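Local coordinates for putative exported protein (Bordetella parapertussis, PDB 3OCJ), which is of unknown function but carries a Rossmann-like methyltransferase domain, so it is probably an S-adenosylmethionine-dependent methyltransferase, at residues E289-R292 against A293-P297; L268-H271 against A272-R275; L182-R185 against E186-L190. All coordinates share one frame; numbering follows the deposited sequence.

Interaction 1. Residues E289-R292 against A293-P297; sequences EDDR and ARLFP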
loop_
_atom_site.group_PDB
_atom_site.type_symbol
_atom_site.label_atom_id
_atom_site.label_comp_id
_atom_site.label_asym_id
_atom_site.label_seq_id
_atom_site.Cartn_x
_atom_site.Cartn_y
_atom_site.Cartn_z
ATOM N N GLU A 289 1.077 -11.991 -9.741
ATOM C CA GLU A 289 2.234 -11.332 -10.331
ATOM C C GLU A 289 3.177 -10.978 -9.199
ATOM O O GLU A 289 2.960 -9.996 -8.464
ATOM C CB GLU A 289 1.819 -10.083 -11.122
ATOM C CG GLU A 289 0.991 -10.405 -12.371
ATOM C CD GLU A 289 1.828 -11.005 -13.502
ATOM O OE1 GLU A 289 3.069 -10.932 -13.443
ATOM O OE2 GLU A 289 1.233 -11.544 -14.464
ATOM N N ASP A 290 4.205 -11.798 -9.023
ATOM C CA ASP A 290 5.114 -11.632 -7.899
ATOM C C ASP A 290 6.191 -10.598 -8.177
ATOM O O ASP A 290 6.768 -10.560 -9.269
ATOM C CB ASP A 290 5.809 -12.950 -7.563
ATOM C CG ASP A 290 4.892 -13.961 -6.901
ATOM O OD1 ASP A 290 3.817 -13.582 -6.398
ATOM O OD2 ASP A 290 5.274 -15.161 -6.857
ATOM N N ASP A 291 6.490 -9.781 -7.176
ATOM C CA ASP A 291 7.704 -8.980 -7.218
ATOM C C ASP A 291 8.906 -9.922 -7.082
ATOM O O ASP A 291 8.759 -11.103 -6.735
ATOM C CB ASP A 291 7.689 -7.954 -6.079
ATOM C CG ASP A 291 7.566 -8.614 -4.710
ATOM O OD1 ASP A 291 6.545 -9.307 -4.482
ATOM O OD2 ASP A 291 8.473 -8.448 -3.868
ATOM N N ARG A 292 10.096 -9.412 -7.367
ATOM C CA ARG A 292 11.279 -10.253 -7.419
ATOM C C ARG A 292 11.505 -11.061 -6.142
ATOM O O ARG A 292 11.765 -12.258 -6.195
ATOM C CB ARG A 292 12.519 -9.411 -7.732
ATOM C CG ARG A 292 12.533 -8.867 -9.155
ATOM C CD ARG A 292 13.800 -8.049 -9.407
ATOM N NE ARG A 292 15.010 -8.859 -9.255
ATOM C CZ ARG A 292 15.708 -8.977 -8.126
ATOM N NH1 ARG A 292 15.328 -8.328 -7.029
ATOM N NH2 ARG A 292 16.791 -9.743 -8.094
ATOM N N ALA A 293 11.376 -10.418 -4.986
ATOM C CA ALA A 293 11.645 -11.110 -3.732
ATOM C C ALA A 293 10.406 -11.780 -3.118
ATOM O O ALA A 293 10.514 -12.440 -2.086
ATOM C CB ALA A 293 12.287 -10.144 -2.707
ATOM N N ARG A 294 9.251 -11.585 -3.745
ATOM C CA ARG A 294 7.949 -12.133 -3.312
ATOM C C ARG A 294 7.470 -11.559 -1.986
ATOM O O ARG A 294 6.763 -12.229 -1.233
ATOM C CB ARG A 294 7.944 -13.671 -3.246
ATOM C CG ARG A 294 8.051 -14.416 -4.600
ATOM C CD ARG A 294 9.487 -14.621 -5.023
ATOM N NE ARG A 294 9.563 -15.578 -6.139
ATOM C CZ ARG A 294 9.577 -15.241 -7.427
ATOM N NH1 ARG A 294 9.522 -13.974 -7.800
ATOM N NH2 ARG A 294 9.647 -16.195 -8.354
ATOM N N LEU A 295 7.835 -10.304 -1.739
ATOM C CA LEU A 295 7.392 -9.573 -0.549
ATOM C C LEU A 295 5.979 -9.009 -0.679
ATOM O O LEU A 295 5.293 -8.816 0.330
ATOM C CB LEU A 295 8.332 -8.405 -0.270
ATOM C CG LEU A 295 9.827 -8.738 -0.357
ATOM C CD1 LEU A 295 10.686 -7.489 -0.138
ATOM C CD2 LEU A 295 10.232 -9.841 0.610
ATOM N N PHE A 296 5.556 -8.695 -1.895
ATOM C CA PHE A 296 4.317 -7.941 -2.069
ATOM C C PHE A 296 3.663 -8.308 -3.398
ATOM O O PHE A 296 3.587 -7.477 -4.309
ATOM C CB PHE A 296 4.622 -6.434 -2.023
ATOM C CG PHE A 296 3.476 -5.558 -1.535
ATOM C CD1 PHE A 296 2.166 -6.022 -1.428
ATOM C CD2 PHE A 296 3.753 -4.246 -1.170
ATOM C CE1 PHE A 296 1.141 -5.165 -0.954
ATOM C CE2 PHE A 296 2.754 -3.392 -0.710
ATOM C CZ PHE A 296 1.448 -3.856 -0.593
ATOM N N PRO A 297 3.153 -9.545 -3.507
ATOM C CA PRO A 297 2.541 -9.946 -4.773
ATOM C C PRO A 297 1.263 -9.188 -5.094
ATOM O O PRO A 297 0.530 -8.707 -4.220
ATOM C CB PRO A 297 2.208 -11.429 -4.562
ATOM C CG PRO A 297 3.089 -11.886 -3.424
ATOM C CD PRO A 297 3.241 -10.659 -2.543
HETATM O O HOH W 1 3.576 -7.348 -7.170
HETATM O O HOH W 2 10.899 -7.551 -4.502
#
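D291 and R294 close a type I beta turn, their CA atoms 5.0 Å apart and R294 N donating to D291 O over 3.1 Å at a bent 141°. The same carbonyl oxygen takes a second bond from R294 NH1; the two donors reach it from opposite faces of the carbonyl plane, whereas D291 O lies close to the guanidinium plane. The R294 chain folds at chi2 (87°), which carries its head group back over the turn. The D291 carboxylate organises the chain beyond. D291 OD2 receives L295 N at 2.9 Å on its syn lone pair, and D291 OD1 receives F296 N at 2.8 Å from above the carboxylate plane. With chi1 at 58°, CG sits between the backbone N and the carbonyl carbon, which turns the carboxylate toward these two amides. The turn and its carboxylate shape the connection between antiparallel strands 286-289 and 298-302. One water bridges D291 OD2 and A293 N, and another links E289 O with F296 O. D290 OD2 stands over one face of the R294 guanidinium, 4.4 Å from R294 NE; no N-H points at it, leaving only an attraction of charges. D290 OD1 packs against P297 CB and also meets H271.

Interaction 2. Residues L268-H271 against A272-R275; sequences LRTH and AQTR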
loop_
_atom_site.group_PDB
_atom_site.type_symbol
_atom_site.label_atom_id
_atom_site.label_comp_id
_atom_site.label_asym_id
_atom_site.label_seq_id
_atom_site.Cartn_x
_atom_site.Cartn_y
_atom_site.Cartn_z
ATOM N N LEU A 268 0.250 -10.249 7.576
ATOM C CA LEU A 268 0.990 -10.883 6.481
ATOM C C LEU A 268 0.334 -12.209 6.140
ATOM O O LEU A 268 -0.063 -12.957 7.035
ATOM C CB LEU A 268 2.457 -11.082 6.883
ATOM C CG LEU A 268 3.150 -9.833 7.459
ATOM C CD1 LEU A 268 4.599 -10.126 7.861
ATOM C CD2 LEU A 268 3.090 -8.675 6.464
ATOM N N ARG A 269 0.224 -12.505 4.843
ATOM C CA ARG A 269 -0.507 -13.680 4.382
ATOM C C ARG A 269 0.204 -14.309 3.197
ATOM O O ARG A 269 0.860 -13.617 2.407
ATOM C CB ARG A 269 -1.933 -13.295 3.973
ATOM C CG ARG A 269 -2.809 -12.909 5.165
ATOM C CD ARG A 269 -4.290 -12.700 4.793
ATOM N NE ARG A 269 -5.024 -12.420 6.033
ATOM C CZ ARG A 269 -5.194 -11.208 6.557
ATOM N NH1 ARG A 269 -4.794 -10.119 5.903
ATOM N NH2 ARG A 269 -5.814 -11.102 7.730
ATOM N N THR A 270 0.097 -15.629 3.092
ATOM C CA THR A 270 0.712 -16.341 1.981
ATOM C C THR A 270 -0.184 -16.301 0.733
ATOM O O THR A 270 -1.359 -15.897 0.790
ATOM C CB THR A 270 0.941 -17.805 2.338
ATOM O OG1 THR A 270 -0.328 -18.421 2.580
ATOM C CG2 THR A 270 1.829 -17.947 3.579
ATOM N N HIS A 271 0.375 -16.749 -0.390
ATOM C CA HIS A 271 -0.383 -16.912 -1.621
ATOM C C HIS A 271 -1.550 -17.872 -1.394
ATOM O O HIS A 271 -2.667 -17.605 -1.813
ATOM C CB HIS A 271 0.508 -17.490 -2.735
ATOM C CG HIS A 271 1.532 -16.533 -3.270
ATOM N ND1 HIS A 271 2.717 -16.260 -2.624
ATOM C CD2 HIS A 271 1.557 -15.824 -4.424
ATOM C CE1 HIS A 271 3.424 -15.408 -3.354
ATOM N NE2 HIS A 271 2.738 -15.124 -4.449
ATOM N N ALA A 272 -1.280 -18.986 -0.722
ATOM C CA ALA A 272 -2.326 -19.971 -0.477
ATOM C C ALA A 272 -3.437 -19.413 0.406
ATOM O O ALA A 272 -4.616 -19.675 0.162
ATOM C CB ALA A 272 -1.732 -21.246 0.140
ATOM N N GLN A 273 -3.072 -18.642 1.429
ATOM C CA GLN A 273 -4.088 -18.042 2.292
ATOM C C GLN A 273 -4.945 -17.066 1.488
ATOM O O GLN A 273 -6.169 -17.078 1.583
ATOM C CB GLN A 273 -3.456 -17.336 3.489
ATOM C CG GLN A 273 -2.884 -18.297 4.527
ATOM C CD GLN A 273 -2.187 -17.576 5.657
ATOM O OE1 GLN A 273 -1.398 -16.663 5.437
ATOM N NE2 GLN A 273 -2.479 -17.988 6.886
ATOM N N THR A 274 -4.292 -16.220 0.693
ATOM C CA THR A 274 -5.007 -15.246 -0.120
ATOM C C THR A 274 -5.909 -15.954 -1.135
ATOM O O THR A 274 -7.055 -15.542 -1.345
ATOM C CB THR A 274 -4.011 -14.291 -0.800
ATOM O OG1 THR A 274 -3.368 -13.521 0.226
ATOM C CG2 THR A 274 -4.722 -13.350 -1.777
ATOM N N ARG A 275 -5.397 -17.015 -1.764
ATOM C CA ARG A 275 -6.215 -17.795 -2.678
ATOM C C ARG A 275 -7.475 -18.335 -2.001
ATOM O O ARG A 275 -8.565 -18.242 -2.552
ATOM C CB ARG A 275 -5.415 -18.958 -3.264
ATOM C CG ARG A 275 -6.295 -19.962 -3.997
ATOM C CD ARG A 275 -5.475 -21.070 -4.653
ATOM N NE ARG A 275 -4.625 -20.560 -5.725
ATOM C CZ ARG A 275 -5.058 -20.314 -6.961
ATOM N NH1 ARG A 275 -6.327 -20.530 -7.282
ATOM N NH2 ARG A 275 -4.223 -19.852 -7.883
#
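Q273 reaches back from the first turn of helix 271-280 to T270. Q273 CB lies 3.4 Å from T270 OG1, and Q273 CG, placed beside the backbone N by a chi1 of -72°, is closer still to that hydroxyl oxygen at 3.2 Å. Extension beyond CG (chi2 176°) carries CD past the hydroxyl towards the T270 amide. There Q273 OE1 accepts T270 N at 3.0 Å, in the carbonyl plane and on a lone pair, with a nearly straight N-H...O angle of 164°; it also rests 3.3 Å from R269 CA. NE2, the other branch of the amide, bonds a glycerol, probably from the crystallisation liquor. In return Q273 N donates to T270 OG1 over 3.0 Å. These reciprocal bonds make a capping box with T270 as N-cap: its side chain accepts from a first-turn amide, and the Q273 side chain accepts from the N-cap amide. The helix continues with T274 N to T270 O and R275 N to H271 O. R269 CB touches Q273 OE1, but its guanidinium leads elsewhere, to D203, E200 and N197. The H271 ring likewise leaves the helix, set edge-to-face with F227 and F288, and its NE2 meets D290.

Interaction 3. Residues L182-R185 against E186-L190; sequences LDTR and EGYDL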
loop_
_atom_site.group_PDB
_atom_site.type_symbol
_atom_site.label_atom_id
_atom_site.label_comp_id
_atom_site.label_asym_id
_atom_site.label_seq_id
_atom_site.Cartn_x
_atom_site.Cartn_y
_atom_site.Cartn_z
ATOM N N LEU A 182 -18.437 -1.269 1.739
ATOM C CA LEU A 182 -18.779 -1.214 0.322
ATOM C C LEU A 182 -20.007 -2.073 0.032
ATOM O O LEU A 182 -20.057 -3.233 0.428
ATOM C CB LEU A 182 -17.596 -1.719 -0.505
ATOM C CG LEU A 182 -17.760 -1.673 -2.021
ATOM C CD1 LEU A 182 -17.866 -0.237 -2.513
ATOM C CD2 LEU A 182 -16.591 -2.383 -2.692
ATOM N N ASP A 183 -20.997 -1.520 -0.664
ATOM C CA ASP A 183 -22.209 -2.292 -0.930
ATOM C C ASP A 183 -22.746 -2.127 -2.351
ATOM O O ASP A 183 -23.893 -2.462 -2.627
ATOM C CB ASP A 183 -23.290 -2.000 0.116
ATOM C CG ASP A 183 -23.838 -0.586 0.022
ATOM O OD1 ASP A 183 -23.352 0.205 -0.814
ATOM O OD2 ASP A 183 -24.768 -0.264 0.793
ATOM N N THR A 184 -21.898 -1.628 -3.244
ATOM C CA THR A 184 -22.216 -1.532 -4.666
ATOM C C THR A 184 -22.575 -2.902 -5.223
ATOM O O THR A 184 -21.913 -3.892 -4.919
ATOM C CB THR A 184 -21.010 -0.990 -5.465
ATOM O OG1 THR A 184 -20.587 0.267 -4.915
ATOM C CG2 THR A 184 -21.361 -0.820 -6.942
ATOM N N ARG A 185 -23.616 -2.957 -6.053
ATOM C CA ARG A 185 -23.996 -4.206 -6.700
ATOM C C ARG A 185 -23.765 -4.137 -8.202
ATOM O O ARG A 185 -24.428 -3.371 -8.898
ATOM C CB ARG A 185 -25.465 -4.541 -6.425
ATOM C CG ARG A 185 -25.703 -5.199 -5.080
ATOM C CD ARG A 185 -25.806 -4.174 -3.973
ATOM N NE ARG A 185 -25.559 -4.762 -2.658
ATOM C CZ ARG A 185 -26.441 -5.499 -1.989
ATOM N NH1 ARG A 185 -26.126 -5.988 -0.798
ATOM N NH2 ARG A 185 -27.634 -5.750 -2.512
ATOM N N GLU A 186 -22.812 -4.926 -8.691
ATOM C CA GLU A 186 -22.544 -5.023 -10.124
ATOM C C GLU A 186 -22.415 -3.650 -10.791
ATOM O O GLU A 186 -23.069 -3.367 -11.801
ATOM C CB GLU A 186 -23.625 -5.865 -10.817
ATOM C CG GLU A 186 -23.712 -7.295 -10.297
ATOM C CD GLU A 186 -24.674 -8.162 -11.100
ATOM O OE1 GLU A 186 -25.341 -7.634 -12.013
ATOM O OE2 GLU A 186 -24.761 -9.374 -10.818
ATOM N N GLY A 187 -21.562 -2.802 -10.222
ATOM C CA GLY A 187 -21.339 -1.471 -10.748
ATOM C C GLY A 187 -20.058 -1.310 -11.543
ATOM O O GLY A 187 -19.938 -0.380 -12.342
ATOM N N TYR A 188 -19.094 -2.205 -11.341
ATOM C CA TYR A 188 -17.766 -1.997 -11.918
ATOM C C TYR A 188 -17.291 -3.166 -12.775
ATOM O O TYR A 188 -17.518 -4.331 -12.442
ATOM C CB TYR A 188 -16.719 -1.741 -10.819
ATOM C CG TYR A 188 -17.202 -0.853 -9.698
ATOM C CD1 TYR A 188 -17.764 0.391 -9.963
ATOM C CD2 TYR A 188 -17.078 -1.255 -8.372
ATOM C CE1 TYR A 188 -18.210 1.203 -8.936
ATOM C CE2 TYR A 188 -17.518 -0.447 -7.339
ATOM C CZ TYR A 188 -18.079 0.772 -7.631
ATOM O OH TYR A 188 -18.515 1.570 -6.593
ATOM N N ASP A 189 -16.583 -2.849 -13.853
ATOM C CA ASP A 189 -15.955 -3.883 -14.670
ATOM C C ASP A 189 -14.624 -4.327 -14.082
ATOM O O ASP A 189 -14.209 -5.483 -14.227
ATOM C CB ASP A 189 -15.738 -3.354 -16.081
ATOM C CG ASP A 189 -17.036 -3.052 -16.774
ATOM O OD1 ASP A 189 -17.752 -4.017 -17.123
ATOM O OD2 ASP A 189 -17.353 -1.860 -16.943
ATOM N N LEU A 190 -13.952 -3.384 -13.439
ATOM C CA LEU A 190 -12.623 -3.594 -12.890
ATOM C C LEU A 190 -12.556 -2.891 -11.547
ATOM O O LEU A 190 -13.055 -1.771 -11.410
ATOM C CB LEU A 190 -11.581 -2.977 -13.819
ATOM C CG LEU A 190 -10.759 -3.872 -14.734
ATOM C CD1 LEU A 190 -9.918 -2.995 -15.648
ATOM C CD2 LEU A 190 -9.876 -4.791 -13.900
#
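T184 and Y188 meet across a reversal of the chain in which E186 has positive phi and psi (49°/52°). R185 O and G187 N come within 3.2 Å, but the angle is too poor for a hydrogen bond, so the backbone bend is not closed by that pair. The bend leads from the loop after strand 172-176 into strand 188-192, which lies between 121-124 and 221-226 in the Rossmann-like sheet of the methyltransferase domain. The strand order 3-2-1-4-5-7-6, with strand 298-302 antiparallel to both its neighbours, is that of class I methyltransferases. Helix 203-216 borders the bend, and backbone bonds join E186 to Q215 and both G187 and Y188 to A216.

The side-chain contact rests on two branches of T184. Its methyl, CG2, is anti to the backbone N and beside the carbonyl carbon, while OG1 stands beside the N (chi1 -55°); both branches thus reach the phenol end of Y188. T184 CG2 lies 3.7 Å from Y188 CZ and approaches the ring obliquely. The two side chains cross at about a right angle. The Y188 side chain, with CG beside the backbone N (chi1 -40°), carries its hydroxyl back toward T184. Against it lie V121 and A123 of the adjacent strand 121-124, and V147 and I149 of strand 145-150 beyond it, so the tyrosine is buried although the contact is at the surface. The T184 methyl, CG2, comes 3.8 Å from G187 N, with no side chain on G187 in its way. At the polar end of the pair, T184 OG1 donates to Y188 OH across 3.0 Å.

How the interactions relate
Interactions 1 and 2 are neighbours, with centres 12 Å apart, and they meet through H271: H271 NE2 probably bonds D290 OD1 at 2.7 Å and lies 3.4 Å from P297 CG. The helix start at 268-275 is thereby tied to the loop 289-297 that follows the next strand. Interaction 3 stands apart, its centre 28 Å from that of interaction 1 and 24 Å from that of interaction 2, with nearest atoms about 12 Å and 16 Å away. The bound palmitic acid is about 4 Å from the F296 side chain, which places interaction 1 beside this ligand, while the L268 side chain of interaction 2 is about 8 Å from it.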